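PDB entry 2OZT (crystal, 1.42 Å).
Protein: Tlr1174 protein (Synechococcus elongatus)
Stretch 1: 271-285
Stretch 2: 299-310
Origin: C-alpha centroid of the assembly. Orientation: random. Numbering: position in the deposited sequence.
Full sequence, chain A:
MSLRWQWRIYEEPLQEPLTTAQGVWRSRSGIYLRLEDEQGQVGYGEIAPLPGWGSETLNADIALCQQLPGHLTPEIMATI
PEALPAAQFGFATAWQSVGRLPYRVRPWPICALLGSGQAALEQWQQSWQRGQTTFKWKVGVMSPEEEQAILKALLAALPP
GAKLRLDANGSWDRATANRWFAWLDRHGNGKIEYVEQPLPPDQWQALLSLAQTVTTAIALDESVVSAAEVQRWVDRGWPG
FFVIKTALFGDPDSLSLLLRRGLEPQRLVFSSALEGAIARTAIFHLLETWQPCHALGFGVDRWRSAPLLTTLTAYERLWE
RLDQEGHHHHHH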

# COMPACT_ATOMS: atom_id res chain seq x y z
N SER A 271 -0.06 -3.19 -1.04
CA SER A 271 0.90 -2.69 -0.06
C SER A 271 0.32 -1.88 1.04
O SER A 271 -0.88 -1.50 1.02
CB SER A 271 1.98 -1.88 -0.79
OG SER A 271 1.51 -0.61 -1.11
N SER A 272 1.16 -1.69 2.05
CA SER A 272 0.76 -0.98 3.27
C SER A 272 0.93 0.52 3.20
O SER A 272 1.89 1.03 2.63
CB SER A 272 1.58 -1.49 4.44
OG SER A 272 1.25 -0.79 5.64
N ALA A 273 -0.00 1.25 3.79
CA ALA A 273 0.11 2.70 3.97
C ALA A 273 0.39 2.99 5.46
O ALA A 273 -0.04 4.02 5.99
CB ALA A 273 -1.21 3.36 3.60
N LEU A 274 1.10 2.07 6.13
CA LEU A 274 1.38 2.20 7.58
C LEU A 274 0.11 2.45 8.36
O LEU A 274 0.00 3.36 9.21
CB LEU A 274 2.43 3.31 7.84
CG LEU A 274 3.79 3.10 7.18
CD1 LEU A 274 4.68 4.27 7.57
CD2 LEU A 274 4.43 1.77 7.58
N GLU A 275 -0.88 1.61 8.06
CA GLU A 275 -2.18 1.68 8.73
C GLU A 275 -2.18 0.74 9.94
O GLU A 275 -1.25 -0.05 10.14
CB GLU A 275 -3.32 1.33 7.74
CG GLU A 275 -3.28 -0.08 7.19
CD GLU A 275 -2.13 -0.32 6.20
OE1 GLU A 275 -1.11 -0.91 6.62
OE2 GLU A 275 -2.30 0.03 5.02
N GLY A 276 -3.24 0.79 10.75
CA GLY A 276 -3.26 -0.03 11.96
C GLY A 276 -3.94 -1.37 11.72
O GLY A 276 -4.27 -1.73 10.57
N ALA A 277 -4.12 -2.12 12.82
CA ALA A 277 -4.62 -3.49 12.73
C ALA A 277 -6.05 -3.60 12.22
O ALA A 277 -6.40 -4.61 11.56
CB ALA A 277 -4.52 -4.14 14.11
N ILE A 278 -6.88 -2.61 12.47
CA ILE A 278 -8.26 -2.67 11.96
C ILE A 278 -8.24 -2.65 10.42
O ILE A 278 -8.77 -3.52 9.76
CB ILE A 278 -9.14 -1.59 12.56
CG1 ILE A 278 -9.35 -1.94 14.04
CG2 ILE A 278 -10.46 -1.48 11.80
CD1 ILE A 278 -10.13 -0.83 14.84
N ALA A 279 -7.52 -1.68 9.85
CA ALA A 279 -7.42 -1.59 8.38
C ALA A 279 -6.68 -2.78 7.81
O ALA A 279 -7.09 -3.32 6.80
CB ALA A 279 -6.63 -0.30 8.02
N ARG A 280 -5.56 -3.17 8.43
CA ARG A 280 -4.78 -4.31 7.86
C ARG A 280 -5.64 -5.59 7.85
O ARG A 280 -5.62 -6.32 6.86
CB ARG A 280 -3.48 -4.59 8.62
CG ARG A 280 -2.50 -3.50 8.42
CD ARG A 280 -1.02 -3.89 8.62
NE ARG A 280 -0.34 -2.63 8.90
CZ ARG A 280 0.88 -2.48 9.43
NH1 ARG A 280 1.63 -3.55 9.73
NH2 ARG A 280 1.33 -1.25 9.64
N THR A 281 -6.39 -5.83 8.93
CA THR A 281 -7.20 -7.05 8.98
C THR A 281 -8.30 -6.99 7.94
O THR A 281 -8.58 -7.99 7.27
CB THR A 281 -7.77 -7.29 10.39
OG1 THR A 281 -6.71 -7.26 11.33
CG2 THR A 281 -8.39 -8.70 10.46
N ALA A 282 -8.91 -5.82 7.76
CA ALA A 282 -9.88 -5.63 6.71
C ALA A 282 -9.30 -5.91 5.32
O ALA A 282 -9.98 -6.48 4.46
CB ALA A 282 -10.41 -4.21 6.74
N ILE A 283 -8.06 -5.48 5.09
CA ILE A 283 -7.44 -5.73 3.81
C ILE A 283 -7.17 -7.23 3.62
O ILE A 283 -7.44 -7.76 2.54
CB ILE A 283 -6.13 -4.90 3.68
CG1 ILE A 283 -6.46 -3.41 3.62
CG2 ILE A 283 -5.38 -5.30 2.40
CD1 ILE A 283 -5.18 -2.49 3.80
N PHE A 284 -6.59 -7.87 4.63
CA PHE A 284 -6.41 -9.33 4.52
C PHE A 284 -7.75 -10.06 4.26
O PHE A 284 -7.75 -11.06 3.53
CB PHE A 284 -5.66 -9.92 5.71
CG PHE A 284 -4.15 -9.78 5.58
CD1 PHE A 284 -3.55 -8.53 5.54
CD2 PHE A 284 -3.36 -10.92 5.53
CE1 PHE A 284 -2.15 -8.41 5.41
CE2 PHE A 284 -2.00 -10.83 5.43
CZ PHE A 284 -1.37 -9.58 5.37
N HIS A 285 -8.86 -9.59 4.84
CA HIS A 285 -10.15 -10.19 4.50
C HIS A 285 -10.45 -10.01 3.01
O HIS A 285 -10.93 -10.93 2.33
CB HIS A 285 -11.24 -9.51 5.36
CG HIS A 285 -12.65 -9.78 4.92
ND1 HIS A 285 -13.21 -11.04 4.96
CD2 HIS A 285 -13.61 -8.96 4.42
CE1 HIS A 285 -14.45 -10.99 4.50
NE2 HIS A 285 -14.72 -9.74 4.18
N GLY A 299 5.68 -5.54 4.69
CA GLY A 299 6.90 -5.83 5.51
C GLY A 299 7.36 -4.61 6.27
O GLY A 299 8.53 -4.25 6.22
N VAL A 300 6.42 -3.97 6.98
CA VAL A 300 6.62 -2.63 7.50
C VAL A 300 6.62 -2.60 9.04
O VAL A 300 6.48 -1.54 9.62
CB VAL A 300 5.52 -1.65 6.99
CG1 VAL A 300 5.60 -1.49 5.44
CG2 VAL A 300 4.11 -2.13 7.43
N ASP A 301 6.78 -3.77 9.66
CA ASP A 301 6.77 -3.87 11.14
C ASP A 301 7.78 -3.03 11.86
O ASP A 301 7.55 -2.70 13.02
CB ASP A 301 6.99 -5.31 11.59
CG ASP A 301 5.78 -6.16 11.39
OD1 ASP A 301 4.71 -5.64 11.04
OD2 ASP A 301 5.90 -7.38 11.59
N ARG A 302 8.89 -2.69 11.22
CA ARG A 302 9.86 -1.81 11.89
C ARG A 302 9.24 -0.50 12.29
O ARG A 302 9.60 0.06 13.35
CB ARG A 302 11.06 -1.53 11.00
CG ARG A 302 12.07 -2.64 11.07
CD ARG A 302 13.30 -2.32 10.27
NE ARG A 302 14.00 -1.17 10.82
CZ ARG A 302 15.03 -0.58 10.22
NH1 ARG A 302 15.46 -1.04 9.05
NH2 ARG A 302 15.62 0.46 10.79
N TRP A 303 8.36 0.04 11.43
CA TRP A 303 7.77 1.36 11.65
C TRP A 303 6.42 1.24 12.28
O TRP A 303 6.11 1.97 13.22
CB TRP A 303 7.72 2.20 10.36
CG TRP A 303 9.09 2.25 9.84
CD1 TRP A 303 10.11 3.06 10.28
CD2 TRP A 303 9.66 1.36 8.90
NE1 TRP A 303 11.28 2.74 9.63
CE2 TRP A 303 11.03 1.70 8.77
CE3 TRP A 303 9.15 0.30 8.13
CZ2 TRP A 303 11.89 1.03 7.89
CZ3 TRP A 303 10.01 -0.37 7.26
CH2 TRP A 303 11.37 -0.00 7.16
N ARG A 304 5.59 0.34 11.78
CA ARG A 304 4.29 0.18 12.43
C ARG A 304 3.84 -1.26 12.43
O ARG A 304 3.40 -1.80 11.43
CB ARG A 304 3.21 1.07 11.82
CG ARG A 304 1.90 0.94 12.57
CD ARG A 304 0.90 1.98 12.12
NE ARG A 304 -0.28 1.96 12.99
CZ ARG A 304 -1.35 2.75 12.83
NH1 ARG A 304 -1.49 3.52 11.77
NH2 ARG A 304 -2.37 2.65 13.68
N SER A 305 3.96 -1.85 13.60
CA SER A 305 3.53 -3.19 13.82
C SER A 305 2.03 -3.17 14.06
O SER A 305 1.52 -2.35 14.84
CB SER A 305 4.31 -3.74 15.03
OG SER A 305 3.73 -4.94 15.47
N ALA A 306 1.33 -4.05 13.38
CA ALA A 306 -0.13 -4.10 13.49
C ALA A 306 -0.60 -5.53 13.28
O ALA A 306 -1.06 -5.91 12.20
CB ALA A 306 -0.77 -3.14 12.49
N PRO A 307 -0.42 -6.36 14.30
CA PRO A 307 -0.83 -7.76 14.18
C PRO A 307 -2.32 -7.90 13.84
O PRO A 307 -3.16 -7.15 14.37
CB PRO A 307 -0.50 -8.33 15.57
CG PRO A 307 0.65 -7.43 16.05
CD PRO A 307 0.21 -6.07 15.61
N LEU A 308 -2.63 -8.83 12.95
CA LEU A 308 -4.02 -9.02 12.56
C LEU A 308 -4.89 -9.40 13.76
O LEU A 308 -4.43 -10.13 14.66
CB LEU A 308 -4.17 -10.04 11.44
CG LEU A 308 -3.28 -9.80 10.21
CD1 LEU A 308 -3.70 -10.75 9.13
CD2 LEU A 308 -3.39 -8.35 9.71
N LEU A 309 -6.12 -8.91 13.75
CA LEU A 309 -7.07 -9.11 14.83
C LEU A 309 -7.85 -10.40 14.62
O LEU A 309 -8.52 -10.57 13.61
CB LEU A 309 -8.00 -7.91 14.89
CG LEU A 309 -7.27 -6.59 15.17
CD1 LEU A 309 -8.19 -5.43 14.86
CD2 LEU A 309 -6.82 -6.51 16.59
N THR A 310 -7.77 -11.31 15.60
CA THR A 310 -8.31 -12.67 15.46
C THR A 310 -9.55 -12.94 16.32
O THR A 310 -10.17 -14.00 16.21
CB THR A 310 -7.24 -13.75 15.73
OG1 THR A 310 -6.81 -13.67 17.10
CG2 THR A 310 -6.02 -13.57 14.82

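Two arginines, one from each stretch, reach in opposite senses across this contact, and each gives its guanidinium to a backbone carbonyl of the other stretch. Arg280, on the first turn of the helix that begins at 277, donates to the carbonyl of Arg304: NH2 lies 2.8 Å from Arg304 O, and NH1, at 3.0 Å from the same oxygen, adds a weak bond. Arg304 returns the gesture through an almost fully extended side chain, all its chi angles near 180°, which carries NH1 to 3.0 Å from Leu274 O. Arginine suits both places because its long arm ends in a flat group with several N–H donors, so that each one can reach a carbonyl on the other stretch.

The Arg280 guanidinium is packed as well as bonded. Val300 CG2 covers one face, 3.7 Å from Arg280 NH2, and Ala306 CB covers the opposite face, 3.5 Å from Arg280 CZ; the faces of a guanidinium carry no N–H bonds, so small apolar groups fit there while the acceptors gather at the edge. Glu275 steadies the group from within its own stretch through a salt bridge, Arg280 NE to Glu275 OE1 at 3.0 Å. Glu275 OE1 also accepts from Ser272 OG at 2.6 Å, tying the loop to the same charged cluster. Asp301 contributes a long salt bridge, its OD1 3.9 Å from Arg280 NH1.

The Arg304 guanidinium lies with one face against the backbone before the helix, its NH2 3.3 Å from Gly276 CA. Glycine suits this N-cap position because a CB built there would fall 2.6 Å from Arg304 NH2, a clash. Immediately afterwards the backbones approach most closely in the register, Ala277 CA lying 4.6 Å from Ala306 CA. Both residues point their CB toward the other stretch, and the small methyls permit this closeness: Ala277 CB is 4.2 Å from Ala306 CB and 3.3 Å from Pro307 O.

One turn along the helix, Thr281 supplies the next polar link. Leu309 N donates to Thr281 OG1 at 3.0 Å with a nearly straight angle of 172°, while Thr281 OG1 itself donates to Ala277 O at 2.7 Å. A threonine hydroxyl can do both at once, giving its proton to its own helix and accepting the amide of Leu309.

Leucines close the apolar part of the interface. Leu309 points toward the helix, with CG 3.8 Å from Ala277 CB and CD1 3.8 Å from Ile278 CG1. Leu308 and Leu274 start out sideways, but leucine's branched, flexible end still brings methyls across: Leu308 CD1 sits over the flat face of the Phe284 ring, 3.9 Å from its centroid, in a CH–pi contact, and Leu274 CD2 lies 3.6 Å from Val300 CB. Leu274, Arg280, Thr281 and Phe284 are buried, so the polar groups of Arg280 and Thr281 need the partners described. Together the stretches bury 777 Å², with apolar packing at both ends and the crossed arginines between.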